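Local coordinates for aspartate aminotransferase (Giardia lamblia, PDB 3MEB), which probably catalyses the pyridoxal-phosphate-dependent transfer of the amino group from L-aspartate to 2-oxoglutarate, giving oxaloacetate and L-glutamate, as a homodimer, at residues E226-M231 with V263-E268; K194-A199 with F205-C210. One frame throughout, in Å; residues are numbered along the deposited sequence.

Contact 1. Residues E226-M231 with V263-E268; sequences ELLPIM and VDAGVE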
loop_
_atom_site.group_PDB
_atom_site.type_symbol
_atom_site.label_atom_id
_atom_site.label_comp_id
_atom_site.label_asym_id
_atom_site.label_seq_id
_atom_site.Cartn_x
_atom_site.Cartn_y
_atom_site.Cartn_z
ATOM N N GLU A 226 18.729 22.913 21.554
ATOM C CA GLU A 226 18.289 22.861 22.952
ATOM C C GLU A 226 17.555 21.552 23.296
ATOM O O GLU A 226 17.633 21.086 24.422
ATOM C CB GLU A 226 17.356 24.019 23.267
ATOM C CG GLU A 226 18.030 25.389 23.452
ATOM C CD GLU A 226 17.109 26.349 24.159
ATOM O OE1 GLU A 226 16.702 27.336 23.551
ATOM O OE2 GLU A 226 16.733 26.078 25.309
ATOM N N LEU A 227 16.810 21.014 22.343
ATOM C CA LEU A 227 16.052 19.778 22.552
ATOM C C LEU A 227 16.998 18.578 22.621
ATOM O O LEU A 227 16.765 17.638 23.395
ATOM C CB LEU A 227 14.962 19.586 21.485
ATOM C CG LEU A 227 13.830 20.611 21.480
ATOM C CD1 LEU A 227 12.910 20.370 20.272
ATOM C CD2 LEU A 227 13.020 20.546 22.755
ATOM N N LEU A 228 18.110 18.645 21.880
ATOM C CA LEU A 228 19.097 17.550 21.843
ATOM C C LEU A 228 19.481 16.962 23.227
ATOM O O LEU A 228 19.265 15.785 23.478
ATOM C CB LEU A 228 20.344 17.978 21.043
ATOM C CG LEU A 228 21.472 16.954 20.905
ATOM C CD1 LEU A 228 20.905 15.716 20.219
ATOM C CD2 LEU A 228 22.716 17.521 20.160
ATOM N N PRO A 229 20.059 17.764 24.124
ATOM C CA PRO A 229 20.422 17.213 25.439
ATOM C C PRO A 229 19.245 16.660 26.286
ATOM O O PRO A 229 19.472 15.778 27.123
ATOM C CB PRO A 229 21.062 18.409 26.153
ATOM C CG PRO A 229 20.450 19.612 25.448
ATOM C CD PRO A 229 20.411 19.192 24.031
ATOM N N ILE A 230 18.026 17.181 26.088
ATOM C CA ILE A 230 16.860 16.702 26.821
ATOM C C ILE A 230 16.567 15.270 26.317
ATOM O O ILE A 230 16.326 14.340 27.087
ATOM C CB ILE A 230 15.593 17.580 26.551
ATOM C CG1 ILE A 230 15.774 19.026 27.023
ATOM C CG2 ILE A 230 14.346 16.985 27.215
ATOM C CD1 ILE A 230 14.673 19.954 26.488
ATOM N N MET A 231 16.605 15.116 25.001
ATOM C CA MET A 231 16.351 13.844 24.340
ATOM C C MET A 231 17.393 12.801 24.734
ATOM O O MET A 231 17.047 11.633 24.971
ATOM C CB MET A 231 16.335 14.049 22.815
ATOM C CG MET A 231 15.209 14.927 22.318
ATOM S SD MET A 231 13.557 14.213 22.404
ATOM C CE MET A 231 13.665 12.801 21.302
ATOM N N VAL A 263 20.796 12.141 14.984
ATOM C CA VAL A 263 21.474 10.861 14.736
ATOM C C VAL A 263 22.976 10.935 15.102
ATOM O O VAL A 263 23.525 10.031 15.731
ATOM C CB VAL A 263 21.288 10.404 13.274
ATOM C CG1 VAL A 263 22.214 9.219 12.953
ATOM C CG2 VAL A 263 19.819 10.006 13.004
ATOM N N ASP A 264 23.646 12.004 14.686
ATOM C CA ASP A 264 25.062 12.208 14.954
ATOM C C ASP A 264 25.335 12.309 16.456
ATOM O O ASP A 264 26.399 11.902 16.902
ATOM C CB ASP A 264 25.582 13.461 14.235
ATOM C CG ASP A 264 25.829 13.232 12.746
ATOM O OD1 ASP A 264 25.803 12.062 12.282
ATOM O OD2 ASP A 264 26.065 14.228 12.036
ATOM N N ALA A 265 24.380 12.839 17.218
ATOM C CA ALA A 265 24.479 12.893 18.674
ATOM C C ALA A 265 24.115 11.585 19.407
ATOM O O ALA A 265 24.249 11.520 20.634
ATOM C CB ALA A 265 23.631 14.029 19.197
ATOM N N GLY A 266 23.631 10.564 18.677
ATOM C CA GLY A 266 23.267 9.286 19.278
ATOM C C GLY A 266 21.839 9.189 19.803
ATOM O O GLY A 266 21.539 8.331 20.622
ATOM N N VAL A 267 20.959 10.060 19.338
ATOM C CA VAL A 267 19.566 9.945 19.646
ATOM C C VAL A 267 19.039 8.881 18.704
ATOM O O VAL A 267 19.366 8.869 17.512
ATOM C CB VAL A 267 18.780 11.253 19.392
ATOM C CG1 VAL A 267 17.278 11.052 19.712
ATOM C CG2 VAL A 267 19.347 12.403 20.201
ATOM N N GLU A 268 18.244 7.972 19.234
ATOM C CA GLU A 268 17.684 6.918 18.389
ATOM C C GLU A 268 16.420 7.456 17.720
ATOM O O GLU A 268 15.565 8.034 18.383
ATOM C CB GLU A 268 17.422 5.644 19.209
ATOM C CG GLU A 268 18.725 5.117 19.806
ATOM C CD GLU A 268 18.629 3.725 20.326
ATOM O OE1 GLU A 268 18.109 3.554 21.450
ATOM O OE2 GLU A 268 19.113 2.793 19.634
#
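L228 and M231, one turn apart on helix 221-234, pack by purely apolar contact against A265 and V267, which lie where helix 257-264 ends and the chain turns into strand 269-274. The patch sits at the margin of the PLP-binding domain, partly buried and away from the cofactor. On helix 221-234, L228 makes the closer contacts. Its CG stands anti to the backbone N (chi1 -180°), which carries the fork of the side chain across to the other segment, and both methyls close on the methyl of A265. L228 CD1 comes to 3.4 Å from A265 CB, tighter than usual for two carbons, while L228 CD2 lies 3.7 Å from the same atom. L228 CD1 also meets V267 CG2 at 3.7 Å, so this one methyl bridges both residues. The aliphatic base of M231 adds a looser contact, with CB 4.3 Å from V267 CG2; V267 thus meets both helix residues and buries the most surface. Between A265 and V267 the chain reverses through G266, whose positive phi (88°) belongs to a Schellman motif at the helix C-terminus; G266 N bonds back to V263 O at 3.0 Å. The turn thereby presents A265 and V267, on either side of G266 in sequence, to the same helix. F262, from the last turns of helix 257-264, touches L228, M231 and V267 as well, and E268 continues beside A238 of the neighbouring strand 237-242.

Contact 2. Residues K194-A199 with F205-C210; sequences KDIQSA and FLFHAC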
loop_
_atom_site.group_PDB
_atom_site.type_symbol
_atom_site.label_atom_id
_atom_site.label_comp_id
_atom_site.label_asym_id
_atom_site.label_seq_id
_atom_site.Cartn_x
_atom_site.Cartn_y
_atom_site.Cartn_z
ATOM N N LYS A 194 9.707 21.862 28.744
ATOM C CA LYS A 194 9.182 21.328 30.025
ATOM C C LYS A 194 8.438 20.050 29.790
ATOM O O LYS A 194 8.594 19.091 30.541
ATOM C CB LYS A 194 8.283 22.345 30.741
ATOM C CG LYS A 194 9.100 23.512 31.324
ATOM C CD LYS A 194 8.242 24.716 31.754
ATOM C CE LYS A 194 9.092 25.851 32.308
ATOM N NZ LYS A 194 8.238 26.864 32.981
ATOM N N ASP A 195 7.631 20.042 28.724
ATOM C CA ASP A 195 6.808 18.904 28.400
ATOM C C ASP A 195 7.661 17.677 28.065
ATOM O O ASP A 195 7.360 16.554 28.504
ATOM C CB ASP A 195 5.870 19.247 27.251
ATOM C CG ASP A 195 4.675 20.074 27.689
ATOM O OD1 ASP A 195 4.494 20.323 28.916
ATOM O OD2 ASP A 195 3.894 20.476 26.807
ATOM N N ILE A 196 8.750 17.893 27.334
ATOM C CA ILE A 196 9.601 16.781 26.884
ATOM C C ILE A 196 10.474 16.326 28.033
ATOM O O ILE A 196 10.742 15.122 28.204
ATOM C CB ILE A 196 10.429 17.163 25.626
ATOM C CG1 ILE A 196 9.480 17.485 24.484
ATOM C CG2 ILE A 196 11.389 16.052 25.206
ATOM C CD1 ILE A 196 10.186 17.887 23.172
ATOM N N GLN A 197 10.850 17.276 28.875
ATOM C CA GLN A 197 11.626 16.964 30.078
ATOM C C GLN A 197 10.803 16.217 31.143
ATOM O O GLN A 197 11.365 15.405 31.854
ATOM C CB GLN A 197 12.258 18.244 30.678
ATOM C CG GLN A 197 13.196 18.025 31.895
ATOM C CD GLN A 197 14.585 17.521 31.507
ATOM O OE1 GLN A 197 15.241 18.100 30.637
ATOM N NE2 GLN A 197 15.049 16.458 32.168
ATOM N N SER A 198 9.501 16.494 31.224
ATOM C CA SER A 198 8.625 15.912 32.250
ATOM C C SER A 198 8.051 14.532 31.892
ATOM O O SER A 198 7.563 13.812 32.767
ATOM C CB SER A 198 7.476 16.878 32.540
ATOM O OG SER A 198 7.978 18.073 33.103
ATOM N N ALA A 199 8.105 14.169 30.614
ATOM C CA ALA A 199 7.609 12.873 30.157
ATOM C C ALA A 199 8.441 11.742 30.767
ATOM O O ALA A 199 9.631 11.924 31.054
ATOM C CB ALA A 199 7.651 12.781 28.627
ATOM N N PHE A 205 8.523 10.734 20.693
ATOM C CA PHE A 205 8.054 12.061 20.306
ATOM C C PHE A 205 7.983 12.137 18.826
ATOM O O PHE A 205 8.978 11.892 18.152
ATOM C CB PHE A 205 8.965 13.172 20.883
ATOM C CG PHE A 205 8.778 13.348 22.355
ATOM C CD1 PHE A 205 7.875 14.254 22.851
ATOM C CD2 PHE A 205 9.418 12.498 23.248
ATOM C CE1 PHE A 205 7.658 14.349 24.211
ATOM C CE2 PHE A 205 9.209 12.605 24.606
ATOM C CZ PHE A 205 8.333 13.536 25.076
ATOM N N LEU A 206 6.795 12.451 18.318
ATOM C CA LEU A 206 6.621 12.683 16.891
ATOM C C LEU A 206 6.997 14.119 16.587
ATOM O O LEU A 206 6.517 15.055 17.271
ATOM C CB LEU A 206 5.156 12.424 16.494
ATOM C CG LEU A 206 4.801 12.470 15.014
ATOM C CD1 LEU A 206 5.466 11.359 14.190
ATOM C CD2 LEU A 206 3.267 12.382 14.898
ATOM N N PHE A 207 7.892 14.286 15.612
ATOM C CA PHE A 207 8.391 15.594 15.207
ATOM C C PHE A 207 8.216 15.704 13.731
ATOM O O PHE A 207 8.410 14.726 13.005
ATOM C CB PHE A 207 9.902 15.733 15.446
ATOM C CG PHE A 207 10.293 15.841 16.876
ATOM C CD1 PHE A 207 9.867 16.917 17.651
ATOM C CD2 PHE A 207 11.092 14.871 17.458
ATOM C CE1 PHE A 207 10.233 16.996 19.022
ATOM C CE2 PHE A 207 11.475 14.951 18.779
ATOM C CZ PHE A 207 11.044 16.011 19.568
ATOM N N HIS A 208 7.849 16.869 13.267
ATOM C CA HIS A 208 7.981 17.187 11.839
ATOM C C HIS A 208 9.408 17.667 11.589
ATOM O O HIS A 208 9.915 18.533 12.303
ATOM C CB HIS A 208 6.990 18.276 11.452
ATOM C CG HIS A 208 5.562 17.912 11.685
ATOM N ND1 HIS A 208 4.577 18.136 10.752
ATOM C CD2 HIS A 208 4.932 17.412 12.782
ATOM C CE1 HIS A 208 3.410 17.757 11.244
ATOM N NE2 HIS A 208 3.591 17.330 12.484
ATOM N N ALA A 209 10.062 17.124 10.571
ATOM C CA ALA A 209 11.475 17.418 10.306
ATOM C C ALA A 209 11.691 18.885 9.914
ATOM O O ALA A 209 12.680 19.526 10.326
ATOM C CB ALA A 209 11.988 16.484 9.189
ATOM N N CYS A 210 10.748 19.405 9.131
ATOM C CA CYS A 210 10.723 20.793 8.681
ATOM C C CYS A 210 9.358 21.052 8.076
ATOM O O CYS A 210 8.664 20.113 7.790
ATOM C CB CYS A 210 11.813 21.075 7.638
ATOM S SG CYS A 210 11.745 20.245 6.045
#
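I196, in the last turns of helix 189-198, is the residue that reaches both F205 and F207. Its two branches divide the work: CG2, anti to the backbone N, lies over one face of the F205 ring in a CH-pi contact, 4.1 Å from the centroid and 17° off the normal, whereas I196 CG1 approaches F205 CE1 at 3.6 Å. At the end of the longer branch, I196 CD1 meets the edge of the F207 ring, 4.2 Å from CZ. L227, I230 and M231 of helix 221-234 also pack on I196. F205 and F207 alternate with L206 and H208 along strand 204-208, an inner strand of the seven-stranded mixed sheet of the fold-type I aminotransferase domain, so the two rings face the helix layer while their neighbours turn to the other side of the sheet. A199, near the C-terminal end of helix 189-198, makes the remaining contact. Its methyl lies near the plane of the F205 ring at its edge, 3.7 Å from CZ, and Y149 stacks with that same ring.

Helix 221-234 joins the two contacts, whose centres are about 11 Å apart. In contact 1 it packs against the turn that follows helix 257-264; its other flank meets contact 2, with I230 CG2 3.7 Å from I196 CG2 and L227 CD2 3.9 Å from I196 CD1. M231 belongs to both neighbourhoods, since its CE lies 4.0 Å from F207 CE2. Contact 2 is wholly buried, between helix 189-198 and an inner strand, and sets aliphatic side chains against one face of F205 and the edges of F205 and F207. Contact 1, partly buried at the domain margin, uses aliphatic groups alone. The side chain of F207 is about 11 Å from PLP, whereas contact 1 lies away from the cofactor site.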